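Local structure of phosphate-binding protein (Xanthomonas axonopodis pv. citri, 5UB3) at residues L25-P30 with A236-A241; R33-R38 with E225-V230; G162-V167 with N183-D188; A169-H174 with R198-V203. The protein is a periplasmic binding protein of the phosphonate-binding family, here holding chloride, and probably acts as the sensing partner of a diguanylate cyclase. All coordinates share one frame; numbering follows the deposited sequence.

Contact 1 (L25-P30 with A236-A241)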
loop_
_atom_site.group_PDB
_atom_site.type_symbol
_atom_site.label_atom_id
_atom_site.label_comp_id
_atom_site.label_asym_id
_atom_site.label_seq_id
_atom_site.Cartn_x
_atom_site.Cartn_y
_atom_site.Cartn_z
ATOM N N LEU A 25 8.033 2.186 -17.465
ATOM C CA LEU A 25 8.978 1.135 -17.859
ATOM C C LEU A 25 9.541 1.458 -19.223
ATOM O O LEU A 25 10.728 1.375 -19.408
ATOM C CB LEU A 25 8.326 -0.226 -17.882
ATOM C CG LEU A 25 9.210 -1.410 -18.189
ATOM C CD1 LEU A 25 10.197 -1.711 -17.056
ATOM C CD2 LEU A 25 8.354 -2.615 -18.550
ATOM N N ASP A 26 8.688 1.881 -20.155
ATOM C CA ASP A 26 9.138 2.322 -21.508
ATOM C C ASP A 26 10.028 3.541 -21.490
ATOM O O ASP A 26 10.923 3.629 -22.293
ATOM C CB ASP A 26 7.978 2.540 -22.448
ATOM C CG ASP A 26 7.278 1.233 -22.802
ATOM O OD1 ASP A 26 7.773 0.163 -22.429
ATOM O OD2 ASP A 26 6.241 1.257 -23.434
ATOM N N TYR A 27 9.825 4.421 -20.541
ATOM C CA TYR A 27 10.748 5.533 -20.303
ATOM C C TYR A 27 12.087 5.049 -19.688
ATOM O O TYR A 27 13.189 5.468 -20.121
ATOM C CB TYR A 27 10.053 6.571 -19.426
ATOM C CG TYR A 27 10.954 7.685 -19.050
ATOM C CD1 TYR A 27 11.750 7.580 -17.912
ATOM C CD2 TYR A 27 11.050 8.836 -19.839
ATOM C CE1 TYR A 27 12.620 8.591 -17.557
ATOM C CE2 TYR A 27 11.904 9.864 -19.475
ATOM C CZ TYR A 27 12.681 9.733 -18.333
ATOM O OH TYR A 27 13.555 10.692 -17.905
ATOM N N VAL A 28 12.011 4.140 -18.719
ATOM C CA VAL A 28 13.217 3.718 -17.976
ATOM C C VAL A 28 14.198 2.873 -18.838
ATOM O O VAL A 28 15.412 3.112 -18.864
ATOM C CB VAL A 28 12.782 2.952 -16.706
ATOM C CG1 VAL A 28 13.881 2.139 -16.083
ATOM C CG2 VAL A 28 12.210 3.967 -15.711
ATOM N N VAL A 29 13.639 1.901 -19.539
ATOM C CA VAL A 29 14.418 0.838 -20.219
ATOM C C VAL A 29 15.484 1.385 -21.149
ATOM O O VAL A 29 16.688 1.068 -20.975
ATOM C CB VAL A 29 13.495 -0.234 -20.857
ATOM C CG1 VAL A 29 14.214 -1.183 -21.866
ATOM C CG2 VAL A 29 12.870 -1.084 -19.769
ATOM N N PRO A 30 15.093 2.258 -22.071
ATOM C CA PRO A 30 16.163 2.799 -22.932
ATOM C C PRO A 30 17.246 3.516 -22.172
ATOM O O PRO A 30 18.406 3.516 -22.599
ATOM C CB PRO A 30 15.442 3.801 -23.799
ATOM C CG PRO A 30 14.017 3.388 -23.791
ATOM C CD PRO A 30 13.750 2.651 -22.522
ATOM N N ALA A 236 11.540 12.763 -12.461
ATOM C CA ALA A 236 10.569 13.692 -11.915
ATOM C C ALA A 236 10.687 15.073 -12.564
ATOM O O ALA A 236 9.698 15.736 -12.696
ATOM C CB ALA A 236 10.691 13.796 -10.414
ATOM N N SER A 237 11.865 15.495 -13.017
ATOM C CA SER A 237 11.978 16.762 -13.739
ATOM C C SER A 237 12.248 16.630 -15.248
ATOM O O SER A 237 12.656 17.584 -15.894
ATOM C CB SER A 237 13.086 17.574 -13.119
ATOM O OG SER A 237 14.307 16.959 -13.483
ATOM N N ASP A 238 11.997 15.467 -15.822
ATOM C CA ASP A 238 12.062 15.306 -17.266
ATOM C C ASP A 238 10.674 15.424 -17.834
ATOM O O ASP A 238 9.812 14.630 -17.488
ATOM C CB ASP A 238 12.626 13.941 -17.619
ATOM C CG ASP A 238 12.933 13.808 -19.087
ATOM O OD1 ASP A 238 12.508 14.681 -19.895
ATOM O OD2 ASP A 238 13.553 12.799 -19.414
ATOM N N PRO A 239 10.449 16.381 -18.756
ATOM C CA PRO A 239 9.130 16.464 -19.382
ATOM C C PRO A 239 8.755 15.216 -20.149
ATOM O O PRO A 239 7.567 14.850 -20.194
ATOM C CB PRO A 239 9.276 17.667 -20.337
ATOM C CG PRO A 239 10.227 18.554 -19.625
ATOM C CD PRO A 239 11.222 17.624 -18.985
ATOM N N LYS A 240 9.742 14.534 -20.727
ATOM C CA LYS A 240 9.421 13.292 -21.466
ATOM C C LYS A 240 8.895 12.210 -20.518
ATOM O O LYS A 240 8.290 11.251 -20.968
ATOM C CB LYS A 240 10.657 12.742 -22.187
ATOM C CG LYS A 240 11.253 13.663 -23.241
ATOM C CD LYS A 240 11.509 12.879 -24.528
ATOM C CE LYS A 240 12.216 13.709 -25.595
ATOM N NZ LYS A 240 13.649 13.936 -25.239
ATOM N N ALA A 241 9.120 12.379 -19.202
ATOM C CA ALA A 241 8.621 11.434 -18.167
ATOM C C ALA A 241 7.249 11.816 -17.566
ATOM O O ALA A 241 6.658 11.021 -16.812
ATOM C CB ALA A 241 9.679 11.284 -17.075
#
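Tyr27 reaches from helix 14-28 to the loop 236-241 and meets it in two ways, with its ring face and with its hydroxyl. The loop joins helix 222-235 to helix 242-247 and carries an Asx turn at Asp238, so in this periplasmic binding fold the phenol ties an N-terminal helix to a turn more than two hundred residues later in the chain. With CG anti to the backbone N (chi1 176°), the ring of Tyr27 comes up to both Ala241 and Asp238. Over one face of the ring sits the methyl of Ala241, whose CB lies 3.7 Å from the ring centroid and close to the ring normal, a CH-pi contact displaced toward the rim. The carboxylate of Asp238 instead lies at the ring's edge. Its plane is turned 70° from that of the ring, and OD2 takes the hydrogen bond from Tyr27 OH at 2.6 Å on its anti side. Lys240 adds a looser contact, CB 4.1 Å from Tyr27 CE2, while the rest of its chain leads away. Tyr27 also packs on Ala235 of helix 222-235 and makes a cation-pi contact with Arg31. Asp238 thus divides its two oxygens: OD2 serves the tyrosine, while OD1 closes the Asx turn by accepting from Lys240 N at 2.9 Å, approached from above the carboxylate plane.

Contact 2 (R33-R38 with E225-V230)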
loop_
_atom_site.group_PDB
_atom_site.type_symbol
_atom_site.label_atom_id
_atom_site.label_comp_id
_atom_site.label_asym_id
_atom_site.label_seq_id
_atom_site.Cartn_x
_atom_site.Cartn_y
_atom_site.Cartn_z
ATOM N N ARG A 33 20.507 1.278 -20.868
ATOM C CA ARG A 33 21.292 0.430 -21.780
ATOM C C ARG A 33 22.707 0.249 -21.362
ATOM O O ARG A 33 23.289 -0.819 -21.531
ATOM C CB ARG A 33 21.298 0.967 -23.204
ATOM C CG ARG A 33 21.616 -0.177 -24.140
ATOM C CD ARG A 33 21.857 0.279 -25.548
ATOM N NE ARG A 33 22.233 -0.894 -26.315
ATOM C CZ ARG A 33 21.372 -1.805 -26.761
ATOM N NH1 ARG A 33 20.046 -1.711 -26.550
ATOM N NH2 ARG A 33 21.852 -2.826 -27.435
ATOM N N GLU A 34 23.256 1.299 -20.774
ATOM C CA GLU A 34 24.641 1.297 -20.367
ATOM C C GLU A 34 24.898 0.368 -19.151
ATOM O O GLU A 34 26.051 0.088 -18.843
ATOM C CB GLU A 34 25.149 2.746 -20.215
ATOM C CG GLU A 34 24.930 3.413 -18.855
ATOM C CD GLU A 34 23.752 4.380 -18.729
ATOM O OE1 GLU A 34 22.558 3.928 -18.867
ATOM O OE2 GLU A 34 24.063 5.573 -18.414
ATOM N N VAL A 35 23.841 -0.171 -18.505
ATOM C CA VAL A 35 24.062 -1.207 -17.472
ATOM C C VAL A 35 23.542 -2.560 -17.910
ATOM O O VAL A 35 23.285 -3.429 -17.087
ATOM C CB VAL A 35 23.498 -0.806 -16.092
ATOM C CG1 VAL A 35 24.277 0.371 -15.504
ATOM C CG2 VAL A 35 22.018 -0.470 -16.175
ATOM N N GLY A 36 23.439 -2.753 -19.215
ATOM C CA GLY A 36 23.144 -4.044 -19.750
ATOM C C GLY A 36 21.650 -4.283 -19.956
ATOM O O GLY A 36 21.286 -5.326 -20.448
ATOM N N ILE A 37 20.774 -3.335 -19.603
ATOM C CA ILE A 37 19.306 -3.563 -19.818
ATOM C C ILE A 37 18.970 -3.285 -21.267
ATOM O O ILE A 37 19.314 -2.242 -21.774
ATOM C CB ILE A 37 18.452 -2.721 -18.886
ATOM C CG1 ILE A 37 18.739 -3.122 -17.425
ATOM C CG2 ILE A 37 16.986 -2.809 -19.213
ATOM C CD1 ILE A 37 18.456 -4.565 -17.040
ATOM N N ARG A 38 18.329 -4.252 -21.920
ATOM C CA ARG A 38 17.900 -4.103 -23.287
ATOM C C ARG A 38 16.390 -4.051 -23.411
ATOM O O ARG A 38 15.881 -3.510 -24.366
ATOM C CB ARG A 38 18.386 -5.274 -24.133
ATOM C CG ARG A 38 19.871 -5.513 -24.089
ATOM C CD ARG A 38 20.634 -4.477 -24.859
ATOM N NE ARG A 38 22.052 -4.872 -24.843
ATOM C CZ ARG A 38 22.714 -5.525 -25.812
ATOM N NH1 ARG A 38 22.146 -5.854 -26.981
ATOM N NH2 ARG A 38 23.992 -5.823 -25.608
ATOM N N GLU A 225 20.966 -1.372 -10.107
ATOM C CA GLU A 225 20.347 -0.679 -9.007
ATOM C C GLU A 225 20.690 0.817 -9.013
ATOM O O GLU A 225 19.822 1.665 -8.903
ATOM C CB GLU A 225 20.676 -1.330 -7.674
ATOM C CG GLU A 225 20.076 -0.535 -6.535
ATOM C CD GLU A 225 20.087 -1.224 -5.207
ATOM O OE1 GLU A 225 20.206 -2.429 -5.105
ATOM O OE2 GLU A 225 20.003 -0.528 -4.225
ATOM N N GLN A 226 21.974 1.113 -9.145
ATOM C CA GLN A 226 22.461 2.473 -9.072
ATOM C C GLN A 226 21.915 3.337 -10.197
ATOM O O GLN A 226 21.534 4.500 -10.000
ATOM C CB GLN A 226 24.003 2.423 -9.022
ATOM C CG GLN A 226 24.730 3.737 -9.241
ATOM C CD GLN A 226 26.246 3.488 -9.203
ATOM O OE1 GLN A 226 26.835 2.947 -10.161
ATOM N NE2 GLN A 226 26.873 3.833 -8.075
ATOM N N ARG A 227 21.829 2.731 -11.379
ATOM C CA ARG A 227 21.417 3.457 -12.562
ATOM C C ARG A 227 19.904 3.639 -12.535
ATOM O O ARG A 227 19.411 4.688 -12.900
ATOM C CB ARG A 227 21.822 2.658 -13.808
ATOM C CG ARG A 227 21.358 3.255 -15.116
ATOM C CD ARG A 227 22.051 4.602 -15.412
ATOM N NE ARG A 227 21.371 5.256 -16.537
ATOM C CZ ARG A 227 21.379 6.572 -16.800
ATOM N NH1 ARG A 227 22.039 7.438 -16.010
ATOM N NH2 ARG A 227 20.703 7.030 -17.859
ATOM N N LEU A 228 19.180 2.605 -12.113
ATOM C CA LEU A 228 17.726 2.759 -11.919
ATOM C C LEU A 228 17.387 3.969 -11.036
ATOM O O LEU A 228 16.498 4.753 -11.377
ATOM C CB LEU A 228 17.090 1.529 -11.286
ATOM C CG LEU A 228 15.559 1.495 -11.194
ATOM C CD1 LEU A 228 14.827 1.753 -12.519
ATOM C CD2 LEU A 228 15.161 0.133 -10.650
ATOM N N ARG A 229 18.091 4.064 -9.914
ATOM C CA ARG A 229 17.923 5.129 -8.948
ATOM C C ARG A 229 18.170 6.454 -9.651
ATOM O O ARG A 229 17.382 7.363 -9.556
ATOM C CB ARG A 229 18.885 4.955 -7.763
ATOM C CG ARG A 229 18.499 5.915 -6.651
ATOM C CD ARG A 229 19.343 5.901 -5.410
ATOM N NE ARG A 229 19.234 4.645 -4.686
ATOM C CZ ARG A 229 20.083 3.635 -4.812
ATOM N NH1 ARG A 229 21.080 3.718 -5.687
ATOM N NH2 ARG A 229 19.955 2.542 -4.048
ATOM N N VAL A 230 19.277 6.537 -10.379
ATOM C CA VAL A 230 19.604 7.777 -11.085
ATOM C C VAL A 230 18.493 8.061 -12.065
ATOM O O VAL A 230 17.958 9.222 -12.096
ATOM C CB VAL A 230 21.001 7.710 -11.725
ATOM C CG1 VAL A 230 21.254 8.928 -12.608
ATOM C CG2 VAL A 230 22.071 7.643 -10.636
#
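Arg227, on helix 222-235, lays its side chain against Glu34 and Val35 and contributes about half of the surface buried here. Its aliphatic start meets the valine: Val35 CG1 lies 3.8 Å from Arg227 CB, and the other methyl, CG2, is 3.9 Å from Arg227 CG, so both methyls rest on CB and CG of the arginine. Farther out, the chain bends at chi2 (67°) and brings the guanidinium to Glu34, whose side chain crosses it at about a right angle. Glu34 OE1 forms an ion pair with Arg227 NE at 2.9 Å, but from above the guanidinium plane and not along the N-H. Glu34 OE2 lies over the centre of the guanidinium, 3.3 Å from Arg227 CZ, with the two planes 55° apart; the carboxylate therefore sits across a face instead of pairing side by side with two N-H groups. The hydrogen bonding of the guanidinium goes elsewhere: Arg227 NH2 donates to the carbonyl oxygen of Arg31, just ahead of 33-38. In the periplasmic binding fold this joins the loop between helix 14-28 and strand 39-42 to a helix from the later part of the chain. Val35 extends the apolar side of the contact onto Ala223 and Val224, and Arg227 also packs on Met32.

Contact 3 (G162-V167 with N183-D188)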
loop_
_atom_site.group_PDB
_atom_site.type_symbol
_atom_site.label_atom_id
_atom_site.label_comp_id
_atom_site.label_asym_id
_atom_site.label_seq_id
_atom_site.Cartn_x
_atom_site.Cartn_y
_atom_site.Cartn_z
ATOM N N GLY A 162 -12.044 -6.734 0.317
ATOM C CA GLY A 162 -11.211 -6.505 -0.882
ATOM C C GLY A 162 -10.982 -5.027 -1.205
ATOM O O GLY A 162 -9.967 -4.407 -0.807
ATOM N N SER A 163 -11.935 -4.449 -1.908
ATOM C CA SER A 163 -11.690 -3.186 -2.559
ATOM C C SER A 163 -11.915 -2.041 -1.577
ATOM O O SER A 163 -12.683 -2.140 -0.600
ATOM C CB SER A 163 -12.600 -3.014 -3.758
ATOM O OG SER A 163 -13.870 -2.605 -3.330
ATOM N N LYS A 164 -11.287 -0.924 -1.863
ATOM C CA LYS A 164 -11.542 0.267 -1.034
ATOM C C LYS A 164 -13.037 0.704 -1.077
ATOM O O LYS A 164 -13.645 1.125 -0.044
ATOM C CB LYS A 164 -10.625 1.365 -1.457
ATOM C CG LYS A 164 -9.157 1.079 -1.219
ATOM C CD LYS A 164 -8.285 2.139 -1.850
ATOM C CE LYS A 164 -6.858 1.732 -1.671
ATOM N NZ LYS A 164 -5.979 2.856 -2.016
ATOM N N LEU A 165 -13.634 0.590 -2.269
ATOM C CA LEU A 165 -15.023 0.994 -2.458
ATOM C C LEU A 165 -15.903 0.105 -1.634
ATOM O O LEU A 165 -16.872 0.558 -1.040
ATOM C CB LEU A 165 -15.427 0.879 -3.936
ATOM C CG LEU A 165 -16.884 1.245 -4.285
ATOM C CD1 LEU A 165 -17.297 2.593 -3.722
ATOM C CD2 LEU A 165 -17.084 1.231 -5.793
ATOM N N ASN A 166 -15.565 -1.183 -1.587
ATOM C CA ASN A 166 -16.316 -2.101 -0.716
ATOM C C ASN A 166 -16.254 -1.733 0.770
ATOM O O ASN A 166 -17.243 -1.804 1.476
ATOM C CB ASN A 166 -15.877 -3.542 -0.950
ATOM C CG ASN A 166 -16.469 -4.157 -2.227
ATOM O OD1 ASN A 166 -17.231 -3.535 -2.968
ATOM N ND2 ASN A 166 -16.119 -5.392 -2.457
ATOM N N VAL A 167 -15.102 -1.311 1.255
ATOM C CA VAL A 167 -15.039 -0.841 2.643
ATOM C C VAL A 167 -16.087 0.262 2.827
ATOM O O VAL A 167 -16.880 0.246 3.738
ATOM C CB VAL A 167 -13.655 -0.294 2.960
ATOM C CG1 VAL A 167 -13.633 0.326 4.329
ATOM C CG2 VAL A 167 -12.621 -1.405 2.896
ATOM N N ASN A 183 -6.236 8.503 4.440
ATOM C CA ASN A 183 -6.732 9.859 4.369
ATOM C C ASN A 183 -6.832 10.333 2.959
ATOM O O ASN A 183 -7.669 11.102 2.646
ATOM C CB ASN A 183 -5.840 10.773 5.166
ATOM C CG ASN A 183 -4.438 10.843 4.603
ATOM O OD1 ASN A 183 -3.757 9.841 4.349
ATOM N ND2 ASN A 183 -4.014 12.055 4.371
ATOM N N VAL A 184 -6.007 9.798 2.075
ATOM C CA VAL A 184 -6.071 10.165 0.654
ATOM C C VAL A 184 -7.269 9.532 -0.034
ATOM O O VAL A 184 -8.011 10.177 -0.825
ATOM C CB VAL A 184 -4.808 9.732 -0.077
ATOM C CG1 VAL A 184 -4.861 10.186 -1.538
ATOM C CG2 VAL A 184 -3.597 10.305 0.616
ATOM N N ASP A 185 -7.480 8.262 0.279
ATOM C CA ASP A 185 -8.648 7.553 -0.181
ATOM C C ASP A 185 -9.935 8.256 0.168
ATOM O O ASP A 185 -10.842 8.307 -0.645
ATOM C CB ASP A 185 -8.739 6.192 0.479
ATOM C CG ASP A 185 -7.679 5.244 0.053
ATOM O OD1 ASP A 185 -7.091 5.349 -1.041
ATOM O OD2 ASP A 185 -7.482 4.305 0.836
ATOM N N TRP A 186 -10.001 8.822 1.371
ATOM C CA TRP A 186 -11.143 9.559 1.839
ATOM C C TRP A 186 -11.616 10.636 0.854
ATOM O O TRP A 186 -12.802 10.888 0.749
ATOM C CB TRP A 186 -10.780 10.209 3.154
ATOM C CG TRP A 186 -11.898 10.903 3.880
ATOM C CD1 TRP A 186 -12.010 12.246 4.111
ATOM C CD2 TRP A 186 -13.051 10.279 4.527
ATOM N NE1 TRP A 186 -13.142 12.489 4.846
ATOM C CE2 TRP A 186 -13.792 11.309 5.120
ATOM C CE3 TRP A 186 -13.504 8.955 4.649
ATOM C CZ2 TRP A 186 -14.975 11.072 5.847
ATOM C CZ3 TRP A 186 -14.685 8.702 5.382
ATOM C CH2 TRP A 186 -15.404 9.766 5.963
ATOM N N ASP A 187 -10.668 11.282 0.175
ATOM C CA ASP A 187 -10.932 12.402 -0.735
ATOM C C ASP A 187 -10.901 11.969 -2.189
ATOM O O ASP A 187 -11.021 12.795 -3.103
ATOM C CB ASP A 187 -9.913 13.545 -0.471
ATOM C CG ASP A 187 -10.196 14.274 0.840
ATOM O OD1 ASP A 187 -11.375 14.480 1.169
ATOM O OD2 ASP A 187 -9.266 14.571 1.582
ATOM N N ASP A 188 -10.740 10.672 -2.411
ATOM C CA ASP A 188 -10.753 10.124 -3.723
ATOM C C ASP A 188 -12.129 9.545 -3.982
ATOM O O ASP A 188 -12.446 8.481 -3.486
ATOM C CB ASP A 188 -9.710 9.030 -3.818
ATOM C CG ASP A 188 -9.525 8.537 -5.198
ATOM O OD1 ASP A 188 -10.512 8.535 -5.970
ATOM O OD2 ASP A 188 -8.373 8.170 -5.506
#
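A salt bridge between Lys164 and Asp185 carries this contact, joining the first turn of helix 164-172 to the short, irregular helical turn at about 183-186. Lys164 NZ donates to Asp185 OD1 at 2.9 Å, on the syn side of the carboxylate and 19° out of its plane. The other oxygen, Asp185 OD2, lies 3.5 Å from Lys164 NZ and has a hydrogen-bond partner of its own just outside the segment. Beyond CG the lysine is fully extended (chi2 172°), and it crosses the aspartate at about a right angle.

The methylenes of Lys164 also lie against the carboxylate by van der Waals contact, with Lys164 CD 3.5 Å from Asp185 OD1. Lys164 touches Gln119 as well.

Among the backbone amides, Asn166 N donates to OG of Ser163, the N-cap of helix 164-172, at 2.8 Å, and Asp185 N is hydrogen-bonded to Ser182 OG. In the periplasmic binding fold, strand 178-182 lies between the two helices in sequence, and the ion pair links the helix before it to the helix directly after it.

Because Asp185 is buried, the ammonium, together with the bond to OD2, would probably help keep its carboxylate ionised.

Contact 4 (A169-H174 with R198-V203)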
loop_
_atom_site.group_PDB
_atom_site.type_symbol
_atom_site.label_atom_id
_atom_site.label_comp_id
_atom_site.label_asym_id
_atom_site.label_seq_id
_atom_site.Cartn_x
_atom_site.Cartn_y
_atom_site.Cartn_z
ATOM N N ALA A 169 -18.659 1.014 0.919
ATOM C CA ALA A 169 -20.006 0.495 0.643
ATOM C C ALA A 169 -20.608 -0.357 1.730
ATOM O O ALA A 169 -21.780 -0.208 2.058
ATOM C CB ALA A 169 -20.014 -0.261 -0.673
ATOM N N PHE A 170 -19.812 -1.259 2.324
ATOM C CA PHE A 170 -20.319 -2.118 3.412
ATOM C C PHE A 170 -20.671 -1.336 4.631
ATOM O O PHE A 170 -21.606 -1.670 5.311
ATOM C CB PHE A 170 -19.310 -3.216 3.836
ATOM C CG PHE A 170 -19.359 -4.432 2.977
ATOM C CD1 PHE A 170 -18.905 -4.398 1.691
ATOM C CD2 PHE A 170 -19.836 -5.618 3.479
ATOM C CE1 PHE A 170 -18.955 -5.523 0.899
ATOM C CE2 PHE A 170 -19.878 -6.754 2.701
ATOM C CZ PHE A 170 -19.441 -6.704 1.412
ATOM N N VAL A 171 -19.890 -0.322 4.947
ATOM C CA VAL A 171 -20.199 0.522 6.104
ATOM C C VAL A 171 -21.417 1.377 5.771
ATOM O O VAL A 171 -22.300 1.587 6.639
ATOM C CB VAL A 171 -19.022 1.392 6.558
ATOM C CG1 VAL A 171 -19.381 2.192 7.800
ATOM C CG2 VAL A 171 -17.874 0.496 6.879
ATOM N N HIS A 172 -21.507 1.821 4.511
ATOM C CA HIS A 172 -22.609 2.700 4.201
ATOM C C HIS A 172 -23.915 1.958 4.306
ATOM O O HIS A 172 -24.901 2.531 4.771
ATOM C CB HIS A 172 -22.493 3.338 2.856
ATOM C CG HIS A 172 -23.488 4.433 2.685
ATOM N ND1 HIS A 172 -24.598 4.307 1.886
ATOM C CD2 HIS A 172 -23.599 5.631 3.295
ATOM C CE1 HIS A 172 -25.323 5.403 1.964
ATOM N NE2 HIS A 172 -24.747 6.218 2.823
ATOM N N LYS A 173 -23.881 0.672 3.916
ATOM C CA LYS A 173 -25.065 -0.122 3.789
ATOM C C LYS A 173 -25.407 -0.849 5.074
ATOM O O LYS A 173 -26.287 -1.709 5.027
ATOM C CB LYS A 173 -24.960 -1.058 2.577
ATOM C CG LYS A 173 -24.864 -0.264 1.286
ATOM C CD LYS A 173 -24.699 -1.147 0.086
ATOM C CE LYS A 173 -24.048 -0.437 -1.105
ATOM N NZ LYS A 173 -25.005 0.573 -1.582
ATOM N N HIS A 174 -24.810 -0.458 6.219
ATOM C CA HIS A 174 -25.052 -1.056 7.537
ATOM C C HIS A 174 -24.634 -2.544 7.613
ATOM O O HIS A 174 -25.141 -3.288 8.433
ATOM C CB HIS A 174 -26.524 -0.907 8.000
ATOM C CG HIS A 174 -26.934 0.497 8.287
ATOM N ND1 HIS A 174 -27.487 1.325 7.327
ATOM C CD2 HIS A 174 -26.901 1.215 9.433
ATOM C CE1 HIS A 174 -27.764 2.496 7.870
ATOM N NE2 HIS A 174 -27.404 2.460 9.144
ATOM N N ARG A 198 -20.889 11.560 2.794
ATOM C CA ARG A 198 -21.719 12.506 3.551
ATOM C C ARG A 198 -22.405 11.839 4.737
ATOM O O ARG A 198 -22.736 12.518 5.686
ATOM C CB ARG A 198 -22.760 13.175 2.646
ATOM C CG ARG A 198 -23.854 12.245 2.191
ATOM C CD ARG A 198 -24.545 12.830 0.984
ATOM N NE ARG A 198 -25.788 12.153 0.651
ATOM C CZ ARG A 198 -26.468 12.347 -0.481
ATOM N NH1 ARG A 198 -26.010 13.185 -1.411
ATOM N NH2 ARG A 198 -27.579 11.678 -0.719
ATOM N N ASP A 199 -22.594 10.518 4.687
ATOM C CA ASP A 199 -23.181 9.797 5.827
ATOM C C ASP A 199 -22.195 9.280 6.861
ATOM O O ASP A 199 -22.593 8.610 7.811
ATOM C CB ASP A 199 -24.094 8.707 5.316
ATOM C CG ASP A 199 -25.368 9.270 4.622
ATOM O OD1 ASP A 199 -25.896 10.304 5.011
ATOM O OD2 ASP A 199 -25.807 8.646 3.670
ATOM N N PHE A 200 -20.912 9.612 6.688
ATOM C CA PHE A 200 -19.842 9.121 7.529
ATOM C C PHE A 200 -19.182 10.164 8.415
ATOM O O PHE A 200 -19.098 11.332 8.083
ATOM C CB PHE A 200 -18.712 8.535 6.644
ATOM C CG PHE A 200 -19.079 7.313 5.881
ATOM C CD1 PHE A 200 -20.047 6.428 6.328
ATOM C CD2 PHE A 200 -18.401 6.997 4.742
ATOM C CE1 PHE A 200 -20.338 5.283 5.610
ATOM C CE2 PHE A 200 -18.700 5.840 3.989
ATOM C CZ PHE A 200 -19.652 4.982 4.444
ATOM N N ARG A 201 -18.637 9.676 9.511
ATOM C CA ARG A 201 -17.896 10.438 10.460
ATOM C C ARG A 201 -16.549 9.701 10.676
ATOM O O ARG A 201 -16.505 8.466 10.871
ATOM C CB ARG A 201 -18.737 10.445 11.739
ATOM C CG ARG A 201 -18.130 11.052 12.973
ATOM C CD ARG A 201 -19.240 11.429 13.975
ATOM N NE ARG A 201 -20.244 10.362 14.171
ATOM C CZ ARG A 201 -20.023 9.279 14.875
ATOM N NH1 ARG A 201 -18.840 9.104 15.442
ATOM N NH2 ARG A 201 -20.973 8.350 14.997
ATOM N N ILE A 202 -15.463 10.471 10.736
ATOM C CA ILE A 202 -14.160 9.917 11.131
ATOM C C ILE A 202 -14.057 9.759 12.648
ATOM O O ILE A 202 -14.288 10.696 13.386
ATOM C CB ILE A 202 -13.026 10.776 10.577
ATOM C CG1 ILE A 202 -13.113 10.777 9.029
ATOM C CG2 ILE A 202 -11.698 10.260 11.068
ATOM C CD1 ILE A 202 -12.430 11.972 8.436
ATOM N N VAL A 203 -13.746 8.549 13.119
ATOM C CA VAL A 203 -13.628 8.306 14.553
ATOM C C VAL A 203 -12.200 8.171 15.074
ATOM O O VAL A 203 -11.994 8.225 16.276
ATOM C CB VAL A 203 -14.524 7.111 15.033
ATOM C CG1 VAL A 203 -15.966 7.463 14.771
ATOM C CG2 VAL A 203 -14.143 5.784 14.394
#
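His172 NE2 donates to Asp199 OD2 at 2.8 Å in a nearly straight bond, 174° at the hydrogen. This His-carboxylate pair ties the last turn of helix 164-172 to the residue just before strand 200-205, within the part of the periplasmic binding fold that also holds strand 92-100. Asp199 OD2 uses its anti lone pair and lies in the imidazole plane, and ring and carboxylate are nearly coplanar, 11° apart. The imidazole reaches the aspartate because CG stands anti to the backbone N (chi1 -169°), which turns the ring toward Asp199. At the first residue of the strand, Phe200 packs against the same histidine. The two rings form an offset edge-to-face pair, the edge of His172 toward the face of Phe200, with centroids 5.7 Å apart. Phe200 CZ also touches His172 CB at 3.6 Å, and Phe200 CE1 is 3.7 Å from His172 CA. His172 also stacks on Phe196, while Phe200 meets Phe98 of strand 92-100. The helix ends here in a Schellman motif with His174, at positive phi, as its C-prime residue. Val171, one residue before His172 on the helix, brings CG1 to 3.9 Å from Phe200 CE1.

From the N terminus, helix 14-28 and the loop after it supply the first halves of contacts 1 and 2. Contact 1 closes the longest loop, from 25-30 to 236-241, and contact 2 a slightly shorter one within it; the two adjoin, Val28 packing on Leu228, and together fix helix 222-235 and its following loop to the N-terminal region. Contacts 3 and 4 lie inside both loops. Contact 3 closes 162-167 to 183-188 across strand 178-182, and contact 4 joins the end of helix 164-172 to strand 200-205. Their segments alternate, so they cross, with Trp186 packing against Phe200 and Ile202. Contacts 2 and 4 lie on opposite sides of the chain's centre, their centres about 47 Å apart.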